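Local atomic coordinates of ATP grasp ligase (Microcystis aeruginosa MRC, PDB entry 5IG9), a protein that probably acts as an ATP-grasp ligase, spending ATP to activate a carboxylate and join it to a nucleophile, in the manner of ribosomal S6-glutamate ligases. Residues T2-F8 / S68-R74; D11-L17 / E300-L306; T227-N231 / Q251-Y256. All coordinates share one frame; numbering follows the deposited sequence.

Contact 1 of 3, residues T2-F8 / S68-R74; sequences TVLIVTF and SAVWYRR
Ile5 and Trp71 are neighbours on two parallel strands, 3-7 and 69-72, the middle pair of the four-stranded sheet in the Rossmann-like pre-ATP-grasp domain. Ile5 CG2 comes obliquely to the indole, 3.7 Å from Trp71 CE3. With CG anti to the backbone N (chi1 -169°), the indole of Trp71 leans along its strand toward Arg73, whose CB sits 3.9 Å above its centre. Val3 and Ala69 share this face of the sheet, Val3 CG2 3.8 Å from Ala69 CB. Helices 14-23 and 313-323 cover it, which suits large apolar groups: Ile19 lies on Ile5, Ile317 on Trp71. Leu4, Val6 and Val70 point to the other face; the two valine side chains cross there, CG2 of Val6 4.0 Å from CG1 of Val70. Beta-branched Val3, Ile5, Val6 and Val70 suit an extended backbone. The strands are joined by Leu4 N to Ala69 O, Trp71 N to Leu4 O (2.8 Å) and Val6 N to Trp71 O. Beyond, Arg73 and Arg74 lay their guanidinium groups one over the other; both form salt bridges with Glu300, and Arg74 also reaches Val298 O. The aliphatic part of Arg74 runs beside the Phe8 ring, its CG 3.5 Å from Phe8 CE1.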
loop_
_atom_site.group_PDB
_atom_site.type_symbol
_atom_site.label_atom_id
_atom_site.label_comp_id
_atom_site.label_asym_id
_atom_site.label_seq_id
_atom_site.Cartn_x
_atom_site.Cartn_y
_atom_site.Cartn_z
ATOM N N THR A 2 -19.845 17.813 3.891
ATOM C CA THR A 2 -20.256 16.803 2.919
ATOM C C THR A 2 -19.425 15.544 3.095
ATOM O O THR A 2 -18.218 15.614 3.322
ATOM C CB THR A 2 -20.118 17.317 1.471
ATOM O OG1 THR A 2 -20.969 18.452 1.280
ATOM C CG2 THR A 2 -20.501 16.237 0.467
ATOM N N VAL A 3 -20.070 14.388 2.994
ATOM C CA VAL A 3 -19.393 13.105 3.133
ATOM C C VAL A 3 -18.942 12.643 1.754
ATOM O O VAL A 3 -19.763 12.455 0.851
ATOM C CB VAL A 3 -20.305 12.064 3.794
ATOM C CG1 VAL A 3 -19.676 10.682 3.707
ATOM C CG2 VAL A 3 -20.573 12.442 5.244
ATOM N N LEU A 4 -17.639 12.467 1.587
ATOM C CA LEU A 4 -17.090 11.940 0.346
ATOM C C LEU A 4 -17.046 10.420 0.437
ATOM O O LEU A 4 -16.449 9.866 1.367
ATOM C CB LEU A 4 -15.698 12.506 0.077
ATOM C CG LEU A 4 -14.892 11.813 -1.023
ATOM C CD1 LEU A 4 -15.561 11.944 -2.385
ATOM C CD2 LEU A 4 -13.486 12.368 -1.053
ATOM N N ILE A 5 -17.679 9.749 -0.517
ATOM C CA ILE A 5 -17.786 8.296 -0.513
ATOM C C ILE A 5 -16.937 7.764 -1.654
ATOM O O ILE A 5 -17.259 7.960 -2.832
ATOM C CB ILE A 5 -19.242 7.830 -0.625
ATOM C CG1 ILE A 5 -19.989 8.190 0.656
ATOM C CG2 ILE A 5 -19.304 6.335 -0.873
ATOM C CD1 ILE A 5 -21.461 7.927 0.603
ATOM N N VAL A 6 -15.853 7.079 -1.302
ATOM C CA VAL A 6 -14.880 6.589 -2.270
ATOM C C VAL A 6 -15.278 5.165 -2.644
ATOM O O VAL A 6 -15.044 4.222 -1.889
ATOM C CB VAL A 6 -13.460 6.649 -1.711
ATOM C CG1 VAL A 6 -12.456 6.246 -2.771
ATOM C CG2 VAL A 6 -13.165 8.045 -1.188
ATOM N N THR A 7 -15.875 5.009 -3.825
ATOM C CA THR A 7 -16.357 3.709 -4.272
ATOM C C THR A 7 -16.076 3.517 -5.757
ATOM O O THR A 7 -15.127 4.096 -6.292
ATOM C CB THR A 7 -17.856 3.566 -3.990
ATOM O OG1 THR A 7 -18.340 2.351 -4.569
ATOM C CG2 THR A 7 -18.625 4.740 -4.578
ATOM N N PHE A 8 -16.885 2.695 -6.422
ATOM C CA PHE A 8 -16.813 2.536 -7.868
ATOM C C PHE A 8 -18.221 2.275 -8.387
ATOM O O PHE A 8 -19.158 2.063 -7.615
ATOM C CB PHE A 8 -15.823 1.430 -8.275
ATOM C CG PHE A 8 -16.284 0.030 -7.968
ATOM C CD1 PHE A 8 -16.534 -0.373 -6.666
ATOM C CD2 PHE A 8 -16.425 -0.899 -8.985
ATOM C CE1 PHE A 8 -16.946 -1.663 -6.391
ATOM C CE2 PHE A 8 -16.831 -2.190 -8.716
ATOM C CZ PHE A 8 -17.093 -2.572 -7.418
ATOM N N SER A 68 -16.540 17.035 4.944
ATOM C CA SER A 68 -16.466 16.872 6.389
ATOM C C SER A 68 -16.140 15.448 6.817
ATOM O O SER A 68 -15.693 15.247 7.951
ATOM C CB SER A 68 -17.789 17.304 7.037
ATOM O OG SER A 68 -18.875 16.538 6.542
ATOM N N ALA A 69 -16.348 14.463 5.946
ATOM C CA ALA A 69 -16.053 13.074 6.265
ATOM C C ALA A 69 -15.762 12.325 4.974
ATOM O O ALA A 69 -16.249 12.700 3.904
ATOM C CB ALA A 69 -17.205 12.401 7.017
ATOM N N VAL A 70 -14.962 11.264 5.090
ATOM C CA VAL A 70 -14.584 10.423 3.959
ATOM C C VAL A 70 -14.858 8.969 4.315
ATOM O O VAL A 70 -14.384 8.477 5.346
ATOM C CB VAL A 70 -13.101 10.600 3.573
ATOM C CG1 VAL A 70 -12.750 9.680 2.410
ATOM C CG2 VAL A 70 -12.803 12.046 3.221
ATOM N N TRP A 71 -15.605 8.280 3.458
ATOM C CA TRP A 71 -15.813 6.841 3.577
ATOM C C TRP A 71 -14.875 6.149 2.594
ATOM O O TRP A 71 -15.135 6.123 1.386
ATOM C CB TRP A 71 -17.267 6.463 3.311
ATOM C CG TRP A 71 -17.572 5.042 3.675
ATOM C CD1 TRP A 71 -16.852 4.239 4.513
ATOM C CD2 TRP A 71 -18.672 4.251 3.208
ATOM N NE1 TRP A 71 -17.439 3.001 4.600
ATOM C CE2 TRP A 71 -18.556 2.982 3.806
ATOM C CE3 TRP A 71 -19.744 4.495 2.344
ATOM C CZ2 TRP A 71 -19.472 1.960 3.568
ATOM C CZ3 TRP A 71 -20.651 3.479 2.108
ATOM C CH2 TRP A 71 -20.509 2.228 2.717
ATOM N N TYR A 72 -13.782 5.597 3.116
ATOM C CA TYR A 72 -12.777 4.910 2.305
ATOM C C TYR A 72 -13.297 3.504 2.017
ATOM O O TYR A 72 -12.889 2.510 2.624
ATOM C CB TYR A 72 -11.436 4.897 3.034
ATOM C CG TYR A 72 -10.249 4.489 2.196
ATOM C CD1 TYR A 72 -9.982 5.108 0.982
ATOM C CD2 TYR A 72 -9.377 3.502 2.635
ATOM C CE1 TYR A 72 -8.891 4.741 0.222
ATOM C CE2 TYR A 72 -8.285 3.129 1.883
ATOM C CZ TYR A 72 -8.043 3.752 0.678
ATOM O OH TYR A 72 -6.952 3.383 -0.076
ATOM N N ARG A 73 -14.224 3.432 1.063
ATOM C CA ARG A 73 -15.010 2.213 0.819
ATOM C C ARG A 73 -14.346 1.317 -0.225
ATOM O O ARG A 73 -13.729 0.306 0.121
ATOM C CB ARG A 73 -16.439 2.602 0.427
ATOM C CG ARG A 73 -17.270 1.525 -0.253
ATOM C CD ARG A 73 -17.556 0.342 0.645
ATOM N NE ARG A 73 -18.330 -0.664 -0.074
ATOM C CZ ARG A 73 -18.659 -1.851 0.420
ATOM N NH1 ARG A 73 -18.280 -2.190 1.646
ATOM N NH2 ARG A 73 -19.367 -2.696 -0.314
ATOM N N ARG A 74 -14.459 1.678 -1.506
ATOM C CA ARG A 74 -13.965 0.846 -2.595
ATOM C C ARG A 74 -13.021 1.650 -3.471
ATOM O O ARG A 74 -13.305 2.799 -3.815
ATOM C CB ARG A 74 -15.118 0.280 -3.433
ATOM C CG ARG A 74 -15.255 -1.231 -3.352
ATOM C CD ARG A 74 -14.814 -1.739 -1.992
ATOM N NE ARG A 74 -15.532 -2.940 -1.591
ATOM C CZ ARG A 74 -15.374 -3.542 -0.417
ATOM N NH1 ARG A 74 -14.518 -3.052 0.469
ATOM N NH2 ARG A 74 -16.072 -4.629 -0.128
#

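Contact 2 of 3, residues D11-L17 / E300-L306; sequences DNESIPL and EFFWLEL
With chi1 at 54°, Asn12 holds its amide between its own backbone N and carbonyl carbon, while Glu300 folds back at chi2 (-76°), bringing amide and carboxylate together with their planes 59° apart. ND2 of Asn12 donates to Glu300 OE2 at 2.9 Å from above the carboxylate plane, and more weakly to OE1. Two arginines share that carboxylate; the NE of Arg73 also pairs with Asp11 OD2. The other end of the amide faces its own segment: Asn12 OD1 accepts from Ser14 N (3.1 Å), capping helix 14-23. Asn12 CG covers one face of the Phe302 ring, 4.0 Å above its plane, toward the rim. Phe301 rests obliquely against Ser14, CZ to CB 3.7 Å, a small residue that admits a ring. Farther along, Leu17 and Leu306 lie alongside in opposite senses, Leu17 CD1 4.0 Å from Leu306 CD2. Replacing Asn12 by an alanine would probably leave Ser14 N without its cap, Glu300 without its amide donor and one face of Phe302 less covered. An asparagine accepting from the N-H two residues on makes an Asx turn, a common helix opening, and here it also joins the first helix of the Rossmann-like domain to the 300-306 turn.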
loop_
_atom_site.group_PDB
_atom_site.type_symbol
_atom_site.label_atom_id
_atom_site.label_comp_id
_atom_site.label_asym_id
_atom_site.label_seq_id
_atom_site.Cartn_x
_atom_site.Cartn_y
_atom_site.Cartn_z
ATOM N N ASP A 11 -20.347 -0.979 -7.538
ATOM C CA ASP A 11 -20.502 -1.358 -6.143
ATOM C C ASP A 11 -21.959 -1.708 -5.854
ATOM O O ASP A 11 -22.873 -1.369 -6.611
ATOM C CB ASP A 11 -20.034 -0.236 -5.217
ATOM C CG ASP A 11 -19.498 -0.758 -3.896
ATOM O OD1 ASP A 11 -19.714 -1.950 -3.593
ATOM O OD2 ASP A 11 -18.861 0.025 -3.161
ATOM N N ASN A 12 -22.167 -2.389 -4.735
ATOM C CA ASN A 12 -23.446 -3.023 -4.453
ATOM C C ASN A 12 -24.360 -2.050 -3.704
ATOM O O ASN A 12 -24.160 -0.833 -3.736
ATOM C CB ASN A 12 -23.216 -4.337 -3.696
ATOM C CG ASN A 12 -22.380 -4.158 -2.439
ATOM O OD1 ASN A 12 -22.492 -3.153 -1.740
ATOM N ND2 ASN A 12 -21.534 -5.141 -2.150
ATOM N N GLU A 13 -25.373 -2.581 -3.023
ATOM C CA GLU A 13 -26.413 -1.788 -2.383
ATOM C C GLU A 13 -25.956 -1.135 -1.086
ATOM O O GLU A 13 -26.759 -0.453 -0.439
ATOM C CB GLU A 13 -27.646 -2.660 -2.112
ATOM C CG GLU A 13 -28.129 -3.480 -3.309
ATOM C CD GLU A 13 -27.304 -4.742 -3.545
ATOM O OE1 GLU A 13 -26.837 -5.349 -2.558
ATOM O OE2 GLU A 13 -27.116 -5.120 -4.722
ATOM N N SER A 14 -24.698 -1.327 -0.686
ATOM C CA SER A 14 -24.213 -0.675 0.524
ATOM C C SER A 14 -24.167 0.838 0.348
ATOM O O SER A 14 -24.422 1.589 1.296
ATOM C CB SER A 14 -22.827 -1.209 0.888
ATOM O OG SER A 14 -22.681 -2.557 0.480
ATOM N N ILE A 15 -23.849 1.302 -0.860
ATOM C CA ILE A 15 -23.716 2.729 -1.150
ATOM C C ILE A 15 -25.058 3.441 -0.986
ATOM O O ILE A 15 -25.134 4.398 -0.202
ATOM C CB ILE A 15 -23.130 2.956 -2.552
ATOM C CG1 ILE A 15 -21.859 2.135 -2.729
ATOM C CG2 ILE A 15 -22.840 4.432 -2.766
ATOM C CD1 ILE A 15 -20.806 2.451 -1.701
ATOM N N PRO A 16 -26.133 3.037 -1.681
ATOM C CA PRO A 16 -27.407 3.749 -1.487
ATOM C C PRO A 16 -27.957 3.614 -0.081
ATOM O O PRO A 16 -28.687 4.502 0.377
ATOM C CB PRO A 16 -28.334 3.103 -2.522
ATOM C CG PRO A 16 -27.784 1.751 -2.718
ATOM C CD PRO A 16 -26.295 1.917 -2.629
ATOM N N LEU A 17 -27.628 2.528 0.620
ATOM C CA LEU A 17 -28.064 2.381 2.005
ATOM C C LEU A 17 -27.455 3.459 2.892
ATOM O O LEU A 17 -28.112 3.961 3.813
ATOM C CB LEU A 17 -27.695 0.993 2.522
ATOM C CG LEU A 17 -28.724 -0.115 2.322
ATOM C CD1 LEU A 17 -28.055 -1.467 2.456
ATOM C CD2 LEU A 17 -29.843 0.030 3.340
ATOM N N GLU A 300 -17.073 -6.581 3.476
ATOM C CA GLU A 300 -18.470 -6.325 3.168
ATOM C C GLU A 300 -19.337 -6.464 4.415
ATOM O O GLU A 300 -18.912 -6.980 5.451
ATOM C CB GLU A 300 -18.962 -7.280 2.078
ATOM C CG GLU A 300 -18.487 -6.928 0.680
ATOM C CD GLU A 300 -19.238 -5.752 0.093
ATOM O OE1 GLU A 300 -20.173 -5.249 0.757
ATOM O OE2 GLU A 300 -18.895 -5.329 -1.031
ATOM N N PHE A 301 -20.573 -5.985 4.304
ATOM C CA PHE A 301 -21.483 -6.056 5.438
ATOM C C PHE A 301 -22.924 -6.154 4.963
ATOM O O PHE A 301 -23.809 -6.508 5.745
ATOM C CB PHE A 301 -21.298 -4.828 6.344
ATOM C CG PHE A 301 -21.746 -3.529 5.717
ATOM C CD1 PHE A 301 -23.053 -3.091 5.857
ATOM C CD2 PHE A 301 -20.853 -2.729 5.019
ATOM C CE1 PHE A 301 -23.471 -1.896 5.297
ATOM C CE2 PHE A 301 -21.264 -1.525 4.457
ATOM C CZ PHE A 301 -22.574 -1.110 4.596
ATOM N N PHE A 302 -23.162 -5.839 3.686
ATOM C CA PHE A 302 -24.530 -5.729 3.195
ATOM C C PHE A 302 -25.283 -7.048 3.302
ATOM O O PHE A 302 -26.503 -7.045 3.501
ATOM C CB PHE A 302 -24.521 -5.220 1.750
ATOM C CG PHE A 302 -24.317 -6.295 0.727
ATOM C CD1 PHE A 302 -23.056 -6.796 0.466
ATOM C CD2 PHE A 302 -25.394 -6.802 0.021
ATOM C CE1 PHE A 302 -22.873 -7.790 -0.474
ATOM C CE2 PHE A 302 -25.219 -7.792 -0.916
ATOM C CZ PHE A 302 -23.959 -8.288 -1.168
ATOM N N TRP A 303 -24.588 -8.184 3.184
ATOM C CA TRP A 303 -25.293 -9.458 3.239
ATOM C C TRP A 303 -25.683 -9.854 4.654
ATOM O O TRP A 303 -26.383 -10.857 4.824
ATOM C CB TRP A 303 -24.456 -10.564 2.592
ATOM C CG TRP A 303 -23.047 -10.649 3.083
ATOM C CD1 TRP A 303 -21.966 -9.983 2.587
ATOM C CD2 TRP A 303 -22.557 -11.465 4.155
ATOM N NE1 TRP A 303 -20.837 -10.323 3.288
ATOM C CE2 TRP A 303 -21.172 -11.234 4.255
ATOM C CE3 TRP A 303 -23.156 -12.368 5.042
ATOM C CZ2 TRP A 303 -20.375 -11.867 5.207
ATOM C CZ3 TRP A 303 -22.363 -12.997 5.985
ATOM C CH2 TRP A 303 -20.988 -12.742 6.061
ATOM N N LEU A 304 -25.245 -9.103 5.662
ATOM C CA LEU A 304 -25.737 -9.257 7.024
ATOM C C LEU A 304 -26.858 -8.285 7.354
ATOM O O LEU A 304 -27.482 -8.415 8.413
ATOM C CB LEU A 304 -24.596 -9.069 8.029
ATOM C CG LEU A 304 -23.612 -10.225 8.196
ATOM C CD1 LEU A 304 -22.595 -9.880 9.265
ATOM C CD2 LEU A 304 -24.352 -11.502 8.553
ATOM N N GLU A 305 -27.119 -7.312 6.479
ATOM C CA GLU A 305 -28.182 -6.333 6.662
ATOM C C GLU A 305 -29.407 -6.625 5.804
ATOM O O GLU A 305 -30.533 -6.602 6.308
ATOM C CB GLU A 305 -27.658 -4.925 6.362
ATOM C CG GLU A 305 -28.710 -3.833 6.486
ATOM C CD GLU A 305 -28.096 -2.468 6.714
ATOM O OE1 GLU A 305 -26.874 -2.328 6.504
ATOM O OE2 GLU A 305 -28.830 -1.539 7.113
ATOM N N LEU A 306 -29.220 -6.888 4.508
ATOM C CA LEU A 306 -30.355 -7.201 3.648
ATOM C C LEU A 306 -30.847 -8.629 3.830
ATOM O O LEU A 306 -31.943 -8.962 3.367
ATOM C CB LEU A 306 -29.992 -6.969 2.181
ATOM C CG LEU A 306 -29.599 -5.537 1.817
ATOM C CD1 LEU A 306 -29.453 -5.395 0.312
ATOM C CD2 LEU A 306 -30.622 -4.552 2.364
#

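Contact 3 of 3, residues T227-N231 / Q251-Y256; sequences TAAIN and QQWQPY
Ala229 O receives the N-H of Gln254 at 2.8 Å in its carbonyl plane, and the CA-H of Trp253 also approaches it. With Ala229 N returning a bond to Gln254 O (2.9 Å), this is a hydrogen-bonded antiparallel pair, placing short strand 254-255 at the edge of the five-stranded antiparallel sheet. Pro255 pairs with Ala228 in the next, non-hydrogen-bonded position, where its missing N-H costs the pairing nothing. The main side-chain meeting is a CH-pi contact: Ile230 CG2 stands 3.5 Å from the centroid of the six-membered ring of Trp253, only 10° off its normal. CG of Trp253 lies beside its backbone N (chi1 -68°), and the indole reaches across the neighbouring strand, where Ala228 O meets its edge at CZ3, 3.5 Å. Ala228 is small enough to admit this broad ring, its CB 3.8 Å from CE3 of Trp253. Trp303 meets the same indole. On the other face, Tyr256 lies obliquely against Ala229, CD2 to CB 3.6 Å, and sends its hydroxyl to a hydrogen bond with Tyr290 OH. Where the pairing runs out, the contact becomes one of side-chain packing, the amide carbon CD of Gln251 resting 3.6 Å from Asn231 CB.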
loop_
_atom_site.group_PDB
_atom_site.type_symbol
_atom_site.label_atom_id
_atom_site.label_comp_id
_atom_site.label_asym_id
_atom_site.label_seq_id
_atom_site.Cartn_x
_atom_site.Cartn_y
_atom_site.Cartn_z
ATOM N N THR A 227 -22.215 -9.192 15.882
ATOM C CA THR A 227 -21.698 -10.550 15.789
ATOM C C THR A 227 -22.763 -11.469 15.212
ATOM O O THR A 227 -23.886 -11.525 15.727
ATOM C CB THR A 227 -21.250 -11.066 17.157
ATOM O OG1 THR A 227 -20.258 -10.188 17.698
ATOM C CG2 THR A 227 -20.659 -12.462 17.024
ATOM N N ALA A 228 -22.401 -12.197 14.160
ATOM C CA ALA A 228 -23.285 -13.153 13.512
ATOM C C ALA A 228 -22.598 -14.509 13.424
ATOM O O ALA A 228 -21.393 -14.589 13.166
ATOM C CB ALA A 228 -23.689 -12.669 12.117
ATOM N N ALA A 229 -23.366 -15.575 13.635
ATOM C CA ALA A 229 -22.836 -16.931 13.634
ATOM C C ALA A 229 -23.649 -17.809 12.696
ATOM O O ALA A 229 -24.829 -17.553 12.445
ATOM C CB ALA A 229 -22.842 -17.542 15.038
ATOM N N ILE A 230 -23.004 -18.851 12.179
ATOM C CA ILE A 230 -23.659 -19.833 11.326
ATOM C C ILE A 230 -23.038 -21.195 11.597
ATOM O O ILE A 230 -21.820 -21.315 11.775
ATOM C CB ILE A 230 -23.556 -19.457 9.832
ATOM C CG1 ILE A 230 -24.362 -20.426 8.968
ATOM C CG2 ILE A 230 -22.107 -19.430 9.368
ATOM C CD1 ILE A 230 -24.409 -20.034 7.510
ATOM N N ASN A 231 -23.884 -22.220 11.652
ATOM C CA ASN A 231 -23.432 -23.590 11.860
ATOM C C ASN A 231 -22.993 -24.163 10.521
ATOM O O ASN A 231 -23.825 -24.448 9.654
ATOM C CB ASN A 231 -24.544 -24.425 12.485
ATOM C CG ASN A 231 -24.079 -25.809 12.892
ATOM O OD1 ASN A 231 -23.482 -26.541 12.101
ATOM N ND2 ASN A 231 -24.351 -26.174 14.139
ATOM N N GLN A 251 -29.709 -23.831 7.185
ATOM C CA GLN A 251 -29.095 -22.964 8.181
ATOM C C GLN A 251 -28.957 -21.562 7.607
ATOM O O GLN A 251 -28.982 -21.362 6.390
ATOM C CB GLN A 251 -27.724 -23.495 8.618
ATOM C CG GLN A 251 -27.419 -23.284 10.090
ATOM C CD GLN A 251 -27.782 -24.489 10.933
ATOM O OE1 GLN A 251 -27.696 -25.629 10.475
ATOM N NE2 GLN A 251 -28.193 -24.247 12.172
ATOM N N GLN A 252 -28.808 -20.588 8.502
ATOM C CA GLN A 252 -28.612 -19.202 8.099
ATOM C C GLN A 252 -27.954 -18.456 9.251
ATOM O O GLN A 252 -27.869 -18.961 10.373
ATOM C CB GLN A 252 -29.931 -18.544 7.685
ATOM C CG GLN A 252 -30.942 -18.413 8.808
ATOM C CD GLN A 252 -32.296 -17.936 8.317
ATOM O OE1 GLN A 252 -32.779 -18.375 7.274
ATOM N NE2 GLN A 252 -32.911 -17.027 9.065
ATOM N N TRP A 253 -27.484 -17.245 8.959
ATOM C CA TRP A 253 -26.749 -16.472 9.951
ATOM C C TRP A 253 -27.683 -15.983 11.051
ATOM O O TRP A 253 -28.803 -15.540 10.788
ATOM C CB TRP A 253 -26.040 -15.286 9.291
ATOM C CG TRP A 253 -24.917 -15.685 8.380
ATOM C CD1 TRP A 253 -25.010 -16.007 7.057
ATOM C CD2 TRP A 253 -23.529 -15.807 8.723
ATOM N NE1 TRP A 253 -23.771 -16.322 6.557
ATOM C CE2 TRP A 253 -22.845 -16.209 7.560
ATOM C CE3 TRP A 253 -22.800 -15.620 9.901
ATOM C CZ2 TRP A 253 -21.469 -16.423 7.540
ATOM C CZ3 TRP A 253 -21.436 -15.832 9.879
ATOM C CH2 TRP A 253 -20.783 -16.228 8.707
ATOM N N GLN A 254 -27.238 -16.063 12.300
ATOM C CA GLN A 254 -28.074 -15.621 13.415
ATOM C C GLN A 254 -27.268 -14.845 14.447
ATOM O O GLN A 254 -26.067 -15.071 14.599
ATOM C CB GLN A 254 -28.760 -16.818 14.076
ATOM C CG GLN A 254 -27.810 -17.938 14.469
ATOM C CD GLN A 254 -28.011 -18.397 15.899
ATOM O OE1 GLN A 254 -28.923 -19.170 16.195
ATOM N NE2 GLN A 254 -27.157 -17.922 16.799
ATOM N N PRO A 255 -27.923 -13.930 15.158
ATOM C CA PRO A 255 -27.209 -13.146 16.171
ATOM C C PRO A 255 -26.452 -14.061 17.121
ATOM O O PRO A 255 -26.832 -15.212 17.345
ATOM C CB PRO A 255 -28.330 -12.389 16.895
ATOM C CG PRO A 255 -29.462 -12.364 15.928
ATOM C CD PRO A 255 -29.371 -13.657 15.169
ATOM N N TYR A 256 -25.367 -13.536 17.682
ATOM C CA TYR A 256 -24.516 -14.307 18.575
ATOM C C TYR A 256 -23.890 -13.355 19.581
ATOM O O TYR A 256 -23.529 -12.228 19.232
ATOM C CB TYR A 256 -23.437 -15.066 17.792
ATOM C CG TYR A 256 -22.609 -16.043 18.604
ATOM C CD1 TYR A 256 -21.504 -15.614 19.330
ATOM C CD2 TYR A 256 -22.921 -17.397 18.627
ATOM C CE1 TYR A 256 -20.744 -16.503 20.066
ATOM C CE2 TYR A 256 -22.166 -18.291 19.360
ATOM C CZ TYR A 256 -21.079 -17.838 20.077
ATOM O OH TYR A 256 -20.322 -18.724 20.807
#

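From the N terminus, strand 3-7 opens contact 1, and helix 14-23 follows at once to open contact 2. Contact 1 closes at 68-74, completing the middle of the parallel sheet, while contact 2 stays open until 300-306, late in the chain, returns to the start of that helix, so the two cross. Within this long span, contact 3 opens and closes over a short excursion that brings 251-256 back beside strand 224-231 as the outermost strand of the antiparallel sheet. Contacts 1 and 2 meet at Glu300 and the two arginines ending 68-74; contacts 2 and 3 touch through Trp303 and Leu304. Contacts 1 and 3 stay about 15 Å apart at their nearest atoms, with contact 2 between their sheets.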